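Local coordinates for cell division protein FtsZ 1 (Methanocaldococcus jannaschii, PDB 2VAP) that binds GTP and, as a tubulin homologue, probably hydrolyses it and polymerises into the ring that forms at the future cell division site, at residues G46-K57 with Q75-K83; K109-I119 with V142-I150. All blocks are in the same frame, centred on the assembly; numbering follows the deposited sequence.

Contact 1. Residues G46-K57 with Q75-K83; sequences GGAGNNTITRLK and QLIRTKADK. With GDP (guanosine-5'-diphosphate), chain B.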
# COMPACT_ATOMS: atom_id res chain seq x y z
N GLY A 46 14.38 -0.77 2.71
CA GLY A 46 15.33 -0.89 1.59
C GLY A 46 15.31 0.30 0.65
O GLY A 46 14.65 1.30 0.93
N GLY A 47 16.03 0.18 -0.46
CA GLY A 47 16.17 1.26 -1.43
C GLY A 47 14.86 1.80 -1.96
O GLY A 47 14.56 2.99 -1.80
N ALA A 48 14.07 0.92 -2.58
CA ALA A 48 12.78 1.29 -3.15
C ALA A 48 11.79 1.78 -2.09
O ALA A 48 11.07 2.76 -2.31
CB ALA A 48 12.19 0.13 -3.94
N GLY A 49 11.77 1.10 -0.95
CA GLY A 49 10.92 1.49 0.18
C GLY A 49 11.25 2.87 0.72
O GLY A 49 10.35 3.64 1.04
N ASN A 50 12.55 3.17 0.83
CA ASN A 50 13.01 4.48 1.26
C ASN A 50 12.60 5.58 0.28
O ASN A 50 12.17 6.66 0.69
CB ASN A 50 14.53 4.49 1.46
CG ASN A 50 14.96 3.80 2.74
OD1 ASN A 50 14.18 3.12 3.41
ND2 ASN A 50 16.23 3.97 3.09
N ASN A 51 12.74 5.29 -1.01
CA ASN A 51 12.32 6.20 -2.08
C ASN A 51 10.83 6.51 -1.99
O ASN A 51 10.41 7.66 -2.18
CB ASN A 51 12.66 5.61 -3.45
CG ASN A 51 12.50 6.62 -4.58
OD1 ASN A 51 13.04 7.73 -4.52
ND2 ASN A 51 11.78 6.23 -5.62
N THR A 52 10.03 5.49 -1.68
CA THR A 52 8.59 5.65 -1.48
C THR A 52 8.31 6.58 -0.29
O THR A 52 7.48 7.49 -0.40
CB THR A 52 7.89 4.27 -1.28
OG1 THR A 52 8.13 3.44 -2.42
CG2 THR A 52 6.39 4.44 -1.09
N ILE A 53 9.00 6.35 0.82
CA ILE A 53 8.85 7.18 2.02
C ILE A 53 9.19 8.65 1.76
O ILE A 53 8.44 9.54 2.18
CB ILE A 53 9.69 6.62 3.22
CG1 ILE A 53 9.14 5.28 3.70
CG2 ILE A 53 9.77 7.63 4.37
CD1 ILE A 53 7.75 5.33 4.37
N THR A 54 10.30 8.89 1.06
CA THR A 54 10.73 10.25 0.71
C THR A 54 9.63 11.00 -0.04
O THR A 54 9.30 12.14 0.31
CB THR A 54 12.02 10.23 -0.14
OG1 THR A 54 13.08 9.62 0.61
CG2 THR A 54 12.45 11.64 -0.54
N ARG A 55 9.06 10.35 -1.05
CA ARG A 55 7.99 10.93 -1.86
C ARG A 55 6.73 11.20 -1.05
O ARG A 55 6.08 12.23 -1.24
CB ARG A 55 7.67 10.03 -3.06
CG ARG A 55 8.76 9.96 -4.13
CD ARG A 55 8.80 11.22 -5.00
NE ARG A 55 7.50 11.53 -5.61
CZ ARG A 55 7.08 11.05 -6.78
NH1 ARG A 55 7.85 10.24 -7.50
NH2 ARG A 55 5.89 11.40 -7.24
N LEU A 56 6.39 10.29 -0.13
CA LEU A 56 5.24 10.47 0.75
C LEU A 56 5.44 11.62 1.74
O LEU A 56 4.50 12.33 2.08
CB LEU A 56 4.92 9.18 1.52
CG LEU A 56 4.43 7.96 0.73
CD1 LEU A 56 4.43 6.72 1.62
CD2 LEU A 56 3.04 8.18 0.14
N LYS A 57 6.68 11.79 2.20
CA LYS A 57 7.04 12.86 3.13
C LYS A 57 7.06 14.23 2.46
O LYS A 57 6.61 15.22 3.05
CB LYS A 57 8.40 12.55 3.80
CG LYS A 57 8.91 13.60 4.78
CD LYS A 57 8.07 13.67 6.05
CE LYS A 57 8.55 14.80 6.96
NZ LYS A 57 7.62 15.03 8.09
N GLN A 75 21.88 5.38 1.34
CA GLN A 75 20.49 5.49 0.91
C GLN A 75 19.61 6.09 2.00
O GLN A 75 18.73 6.91 1.72
CB GLN A 75 19.94 4.13 0.47
CG GLN A 75 20.64 3.52 -0.75
CD GLN A 75 20.03 2.21 -1.22
OE1 GLN A 75 20.10 1.87 -2.40
NE2 GLN A 75 19.42 1.47 -0.30
N LEU A 76 19.85 5.69 3.25
CA LEU A 76 19.02 6.12 4.38
C LEU A 76 19.14 7.61 4.70
O LEU A 76 18.14 8.26 5.00
CB LEU A 76 19.33 5.28 5.63
CG LEU A 76 18.41 5.49 6.84
CD1 LEU A 76 17.00 4.94 6.58
CD2 LEU A 76 19.01 4.85 8.08
N ILE A 77 20.36 8.15 4.65
CA ILE A 77 20.59 9.54 5.03
C ILE A 77 19.99 10.57 4.05
O ILE A 77 19.58 11.65 4.47
CB ILE A 77 22.10 9.80 5.36
CG1 ILE A 77 22.31 9.84 6.88
CG2 ILE A 77 22.60 11.11 4.75
CD1 ILE A 77 21.98 8.54 7.61
N ARG A 78 19.91 10.21 2.77
CA ARG A 78 19.28 11.09 1.78
C ARG A 78 17.76 10.94 1.71
O ARG A 78 17.08 11.68 1.00
CB ARG A 78 19.92 10.94 0.39
CG ARG A 78 20.01 9.52 -0.14
CD ARG A 78 20.55 9.51 -1.56
NE ARG A 78 21.18 8.24 -1.91
CZ ARG A 78 22.50 8.02 -1.89
NH1 ARG A 78 23.34 8.98 -1.55
NH2 ARG A 78 22.97 6.82 -2.23
N THR A 79 17.23 9.98 2.47
CA THR A 79 15.79 9.76 2.58
C THR A 79 15.16 10.82 3.49
O THR A 79 15.77 11.25 4.47
CB THR A 79 15.49 8.34 3.13
OG1 THR A 79 16.09 7.36 2.28
CG2 THR A 79 13.99 8.08 3.22
N LYS A 80 13.95 11.25 3.15
CA LYS A 80 13.18 12.15 4.00
C LYS A 80 12.09 11.37 4.73
O LYS A 80 11.26 10.71 4.10
CB LYS A 80 12.56 13.30 3.18
CG LYS A 80 13.53 14.44 2.85
CD LYS A 80 14.34 14.17 1.59
CE LYS A 80 15.31 15.30 1.29
NZ LYS A 80 16.44 15.36 2.27
N ALA A 81 12.11 11.43 6.06
CA ALA A 81 11.18 10.67 6.91
C ALA A 81 11.03 11.31 8.29
O ALA A 81 11.90 12.07 8.72
CB ALA A 81 11.66 9.23 7.05
N ASP A 82 9.93 10.99 8.97
CA ASP A 82 9.74 11.39 10.36
C ASP A 82 10.76 10.69 11.26
O ASP A 82 11.27 11.29 12.22
CB ASP A 82 8.32 11.06 10.84
CG ASP A 82 7.26 11.93 10.18
OD1 ASP A 82 7.47 13.15 10.06
OD2 ASP A 82 6.21 11.38 9.79
N LYS A 83 11.05 9.43 10.95
CA LYS A 83 12.00 8.62 11.71
C LYS A 83 12.82 7.74 10.78
O LYS A 83 12.28 7.10 9.87
CB LYS A 83 11.26 7.77 12.75
CG LYS A 83 12.13 6.81 13.56
CD LYS A 83 13.06 7.55 14.53
CE LYS A 83 13.94 6.57 15.28
NZ LYS A 83 14.90 7.27 16.19
PB GDP B . 17.08 -3.51 -1.40
O1B GDP B . 18.18 -4.52 -1.13
O2B GDP B . 17.55 -2.14 -0.98
O3B GDP B . 15.85 -3.90 -0.62
O3A GDP B . 16.77 -3.54 -2.98
PA GDP B . 16.00 -2.37 -3.77
O1A GDP B . 14.94 -1.72 -2.92
O2A GDP B . 16.97 -1.35 -4.32
O5' GDP B . 15.32 -3.17 -4.98
C5' GDP B . 14.44 -4.25 -4.72
C4' GDP B . 13.38 -4.31 -5.82
O4' GDP B . 12.68 -3.07 -5.89
C3' GDP B . 14.01 -4.53 -7.18
O3' GDP B . 14.06 -5.92 -7.52
C2' GDP B . 13.14 -3.73 -8.12
O2' GDP B . 12.08 -4.54 -8.64
C1' GDP B . 12.53 -2.65 -7.25
N9 GDP B . 13.19 -1.33 -7.44
C8 GDP B . 14.50 -1.07 -7.58
N7 GDP B . 14.73 0.26 -7.74
C5 GDP B . 13.54 0.88 -7.69
C6 GDP B . 13.04 2.28 -7.79
O6 GDP B . 13.83 3.23 -7.95
N1 GDP B . 11.72 2.49 -7.69
C2 GDP B . 10.84 1.48 -7.51
N2 GDP B . 9.51 1.76 -7.42
N3 GDP B . 11.22 0.18 -7.42
C4 GDP B . 12.53 -0.17 -7.50
O HOH W 1 15.10 8.36 -0.75

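Contact 2. Residues K109-I119 with V142-I150; sequences KESAEEIKAAI and VVAEISKKI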
# COMPACT_ATOMS: atom_id res chain seq x y z
N LYS A 109 16.20 -8.16 12.61
CA LYS A 109 16.09 -8.88 13.89
C LYS A 109 17.00 -8.27 14.96
O LYS A 109 16.62 -8.20 16.13
CB LYS A 109 16.40 -10.36 13.70
CG LYS A 109 15.28 -11.15 13.03
CD LYS A 109 15.67 -12.60 12.83
CE LYS A 109 14.53 -13.39 12.19
NZ LYS A 109 14.90 -14.82 12.00
N GLU A 110 18.19 -7.84 14.55
CA GLU A 110 19.14 -7.15 15.43
C GLU A 110 18.55 -5.84 15.95
O GLU A 110 18.74 -5.49 17.12
CB GLU A 110 20.46 -6.89 14.69
CG GLU A 110 21.54 -6.21 15.53
CD GLU A 110 22.72 -5.73 14.70
OE1 GLU A 110 23.37 -6.56 14.04
OE2 GLU A 110 23.00 -4.51 14.72
N SER A 111 17.82 -5.14 15.09
CA SER A 111 17.26 -3.83 15.42
C SER A 111 15.77 -3.89 15.74
O SER A 111 15.07 -2.88 15.65
CB SER A 111 17.51 -2.84 14.27
OG SER A 111 18.89 -2.81 13.92
N ALA A 112 15.29 -5.07 16.14
CA ALA A 112 13.87 -5.30 16.41
C ALA A 112 13.27 -4.35 17.44
O ALA A 112 12.14 -3.87 17.27
CB ALA A 112 13.63 -6.75 16.82
N GLU A 113 14.03 -4.06 18.50
CA GLU A 113 13.57 -3.16 19.56
C GLU A 113 13.42 -1.71 19.09
O GLU A 113 12.50 -1.01 19.53
CB GLU A 113 14.50 -3.24 20.78
CG GLU A 113 14.45 -4.57 21.54
CD GLU A 113 13.10 -4.84 22.20
OE1 GLU A 113 12.49 -3.89 22.75
OE2 GLU A 113 12.65 -6.00 22.16
N GLU A 114 14.31 -1.27 18.21
CA GLU A 114 14.23 0.07 17.63
C GLU A 114 13.06 0.19 16.66
O GLU A 114 12.40 1.23 16.61
CB GLU A 114 15.55 0.45 16.94
CG GLU A 114 16.68 0.81 17.91
CD GLU A 114 17.86 1.45 17.22
OE1 GLU A 114 19.00 1.00 17.46
OE2 GLU A 114 17.66 2.41 16.44
N ILE A 115 12.82 -0.86 15.88
CA ILE A 115 11.67 -0.92 14.98
C ILE A 115 10.37 -0.88 15.78
O ILE A 115 9.46 -0.11 15.46
CB ILE A 115 11.72 -2.17 14.05
CG1 ILE A 115 12.95 -2.11 13.13
CG2 ILE A 115 10.44 -2.28 13.21
CD1 ILE A 115 13.30 -3.43 12.45
N LYS A 116 10.30 -1.70 16.83
CA LYS A 116 9.13 -1.76 17.72
C LYS A 116 8.82 -0.40 18.34
O LYS A 116 7.66 0.02 18.38
CB LYS A 116 9.34 -2.81 18.81
CG LYS A 116 8.12 -3.05 19.70
CD LYS A 116 8.44 -3.99 20.84
CE LYS A 116 7.28 -4.08 21.82
NZ LYS A 116 7.60 -4.97 22.98
N ALA A 117 9.86 0.29 18.81
CA ALA A 117 9.71 1.60 19.45
C ALA A 117 9.15 2.66 18.49
O ALA A 117 8.41 3.55 18.91
CB ALA A 117 11.04 2.06 20.03
N ALA A 118 9.51 2.56 17.22
CA ALA A 118 9.09 3.52 16.20
C ALA A 118 7.64 3.34 15.77
O ALA A 118 7.00 4.29 15.30
CB ALA A 118 10.01 3.45 14.99
N ILE A 119 7.11 2.13 15.93
CA ILE A 119 5.74 1.82 15.50
C ILE A 119 4.79 1.55 16.67
O ILE A 119 3.60 1.32 16.47
CB ILE A 119 5.69 0.65 14.47
CG1 ILE A 119 6.17 -0.66 15.09
CG2 ILE A 119 6.50 1.01 13.22
CD1 ILE A 119 5.81 -1.90 14.29
N VAL A 142 9.91 -9.13 8.94
CA VAL A 142 10.27 -8.88 10.34
C VAL A 142 9.47 -7.70 10.91
O VAL A 142 8.92 -7.79 12.01
CB VAL A 142 11.80 -8.64 10.52
CG1 VAL A 142 12.14 -8.39 11.99
CG2 VAL A 142 12.59 -9.83 10.00
N VAL A 143 9.39 -6.61 10.14
CA VAL A 143 8.58 -5.45 10.53
C VAL A 143 7.11 -5.87 10.69
O VAL A 143 6.45 -5.48 11.66
CB VAL A 143 8.70 -4.28 9.51
CG1 VAL A 143 7.85 -3.09 9.94
CG2 VAL A 143 10.15 -3.85 9.36
N ALA A 144 6.62 -6.67 9.75
CA ALA A 144 5.26 -7.20 9.79
C ALA A 144 5.00 -8.02 11.05
O ALA A 144 3.95 -7.88 11.68
CB ALA A 144 4.96 -8.02 8.54
N GLU A 145 5.96 -8.87 11.42
CA GLU A 145 5.85 -9.69 12.64
C GLU A 145 5.80 -8.81 13.89
O GLU A 145 5.00 -9.05 14.79
CB GLU A 145 6.99 -10.70 12.72
CG GLU A 145 6.86 -11.67 13.89
CD GLU A 145 7.99 -12.69 13.97
OE1 GLU A 145 8.95 -12.61 13.18
OE2 GLU A 145 7.91 -13.58 14.84
N ILE A 146 6.67 -7.80 13.93
CA ILE A 146 6.71 -6.84 15.04
C ILE A 146 5.39 -6.07 15.15
O ILE A 146 4.87 -5.86 16.25
CB ILE A 146 7.92 -5.87 14.91
CG1 ILE A 146 9.24 -6.64 15.06
CG2 ILE A 146 7.84 -4.75 15.95
CD1 ILE A 146 10.47 -5.89 14.56
N SER A 147 4.85 -5.67 13.99
CA SER A 147 3.57 -4.97 13.92
C SER A 147 2.42 -5.82 14.46
O SER A 147 1.59 -5.33 15.22
CB SER A 147 3.27 -4.54 12.48
OG SER A 147 1.99 -3.95 12.39
N LYS A 148 2.38 -7.09 14.07
CA LYS A 148 1.36 -8.02 14.55
C LYS A 148 1.39 -8.17 16.07
O LYS A 148 0.35 -8.21 16.72
CB LYS A 148 1.50 -9.39 13.88
CG LYS A 148 0.98 -9.46 12.44
CD LYS A 148 -0.52 -9.16 12.34
CE LYS A 148 -1.38 -10.27 12.93
NZ LYS A 148 -2.80 -9.86 13.06
N LYS A 149 2.60 -8.23 16.62
CA LYS A 149 2.82 -8.43 18.06
C LYS A 149 2.46 -7.22 18.93
O LYS A 149 2.33 -7.36 20.15
CB LYS A 149 4.26 -8.88 18.33
CG LYS A 149 4.56 -10.31 17.88
CD LYS A 149 6.05 -10.61 17.88
CE LYS A 149 6.59 -10.87 19.28
NZ LYS A 149 8.05 -11.17 19.26
N ILE A 150 2.32 -6.05 18.31
CA ILE A 150 1.86 -4.86 19.04
C ILE A 150 0.35 -4.62 18.84
O ILE A 150 -0.19 -3.61 19.30
CB ILE A 150 2.68 -3.58 18.72
CG1 ILE A 150 2.60 -3.23 17.23
CG2 ILE A 150 4.13 -3.75 19.18
CD1 ILE A 150 2.81 -1.77 16.92
O HOH W 2 5.54 -6.92 21.22

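Contact 1. Residues G46-K57 with Q75-K83
Thr54 and Thr79 meet halfway along this contact, where helix 46-57 lies against the chain that follows the short helix beginning at 73. Here the packing is tight. The backbone N of Lys80 donates to Thr54 OG1 over 3.1 Å, nearly straight at 159°, and a water sits 2.7 Å from the same Thr54 OG1. Thr79 CG2 presses on that hydroxyl too, 3.2 Å from Thr54 OG1. A chi1 of -57° at Thr79 divides its labour: the methyl, opposite the backbone N, is sent at the helix, while OG1 turns back to donate to Gln75 O and ties down the turn. One step on, Ile53 CG2 touches Ala81 CB at 3.6 Å. Lys80 O is wedged between Ile53 CG2 and Lys57 CB, buried with no polar partner in the model apart from a CA-H...O contact from Thr54.

The far end is looser and faces solvent. The bent chain of Lys57 brings NZ to Asp82 OD1 at 2.7 Å, a salt bridge on the syn side but 34° out of the carboxylate plane; Asp82 OD2 takes the backbone N of Thr66, which holds the carboxylate in place. Lys80 runs its poorly ordered aliphatic chain past the methyl of Thr54.

At the other end the segment meets the nucleotide. Gly47 N donates to GDP O2B at 2.8 Å and Ala48 N to GDP O1A, also at 2.8 Å, with the side chain of Gln75 alongside Gly47. The strand-turn-helix with its glycines is consistent with a Rossmann-type glycine-rich turn, and the first-turn amides together with the helix dipole probably stabilise the diphosphate charge, while a backbone N-H to a threonine hydroxyl, methyl packing and one salt bridge hold the helix flank to the loop.

Contact 2. Residues K109-I119 with V142-I150
No ring or other flat group takes part where Ile146 meets Ala112, Ile115, Lys116 and Ile119, so there are no faces or edges to describe: branched aliphatic chains do the work. Ile146 is a knob in the hole formed by those four residues. Its chi1 of -66° spreads its two arms along helix 112-119. Ile146 CD1 goes toward the start, 4.0 Å from Ala112 CB and 3.9 Å from Ile115 CG2. The other arm, Ile146 CG2, rests 3.8 Å from Lys116 CB and also meets Ile119 CD1 at 3.9 Å. The axes of helix 112-119 and helix 142-149 approach to 9.9 Å and cross at -54°.

Deeper in, toward the sheet, Ile115 CG2 meets Val143 CG2 at 4.2 Å, the two side chains crossing at about a right angle. Ile119 has CG1 lodged between its own backbone N and carbonyl carbon (chi1 65°), which sends CD1 across to the backbone of Ser147. The hydroxyl of Ser147 looks elsewhere and bonds to Thr154 OG1. At the C-terminal ends of both helices Ile150 CD1 comes within 3.2 Å of Ile119 O, a close approach; that carbonyl has its polar partner in Ser122 OG.

The outer side is thinner. The extended chain of Lys116 slides past Ile150 in the opposite sense, CG lying 4.1 Å from Ile150 CG2, and a water links Lys116 NZ weakly to Lys149 O. Lys109 lays its aliphatic part beside Val142.

Ile119 and Val143 both reach Val43 of strand 40-45, so the two helices pack on one another and on the same face of the parallel sheet, forming one helical layer of the Rossmann-like GTPase domain that FtsZ shares with tubulin.

Overall arrangement
From the N terminus, strand 40-45 leads into helix 46-59, the chain returns as strand 64-70, passes helix 73-77, and contact 1 closes this loop on the way into edge strand 83-86. Contact 2 opens only afterwards: the chain passes through helices 101-110 and 112-119, enters the sheet beside strand 40-45 as strand 124-130, and closes at helix 135-149, which leads on to strand 153-160. The loops are therefore in series, neither nested nor crossed. Helix 46-59 packs on Val42 and the helices of contact 2 on Val43, so the contacts flank opposite faces of one sheet; they touch where Lys83 CG lies 4.2 Å from Ala118 CB.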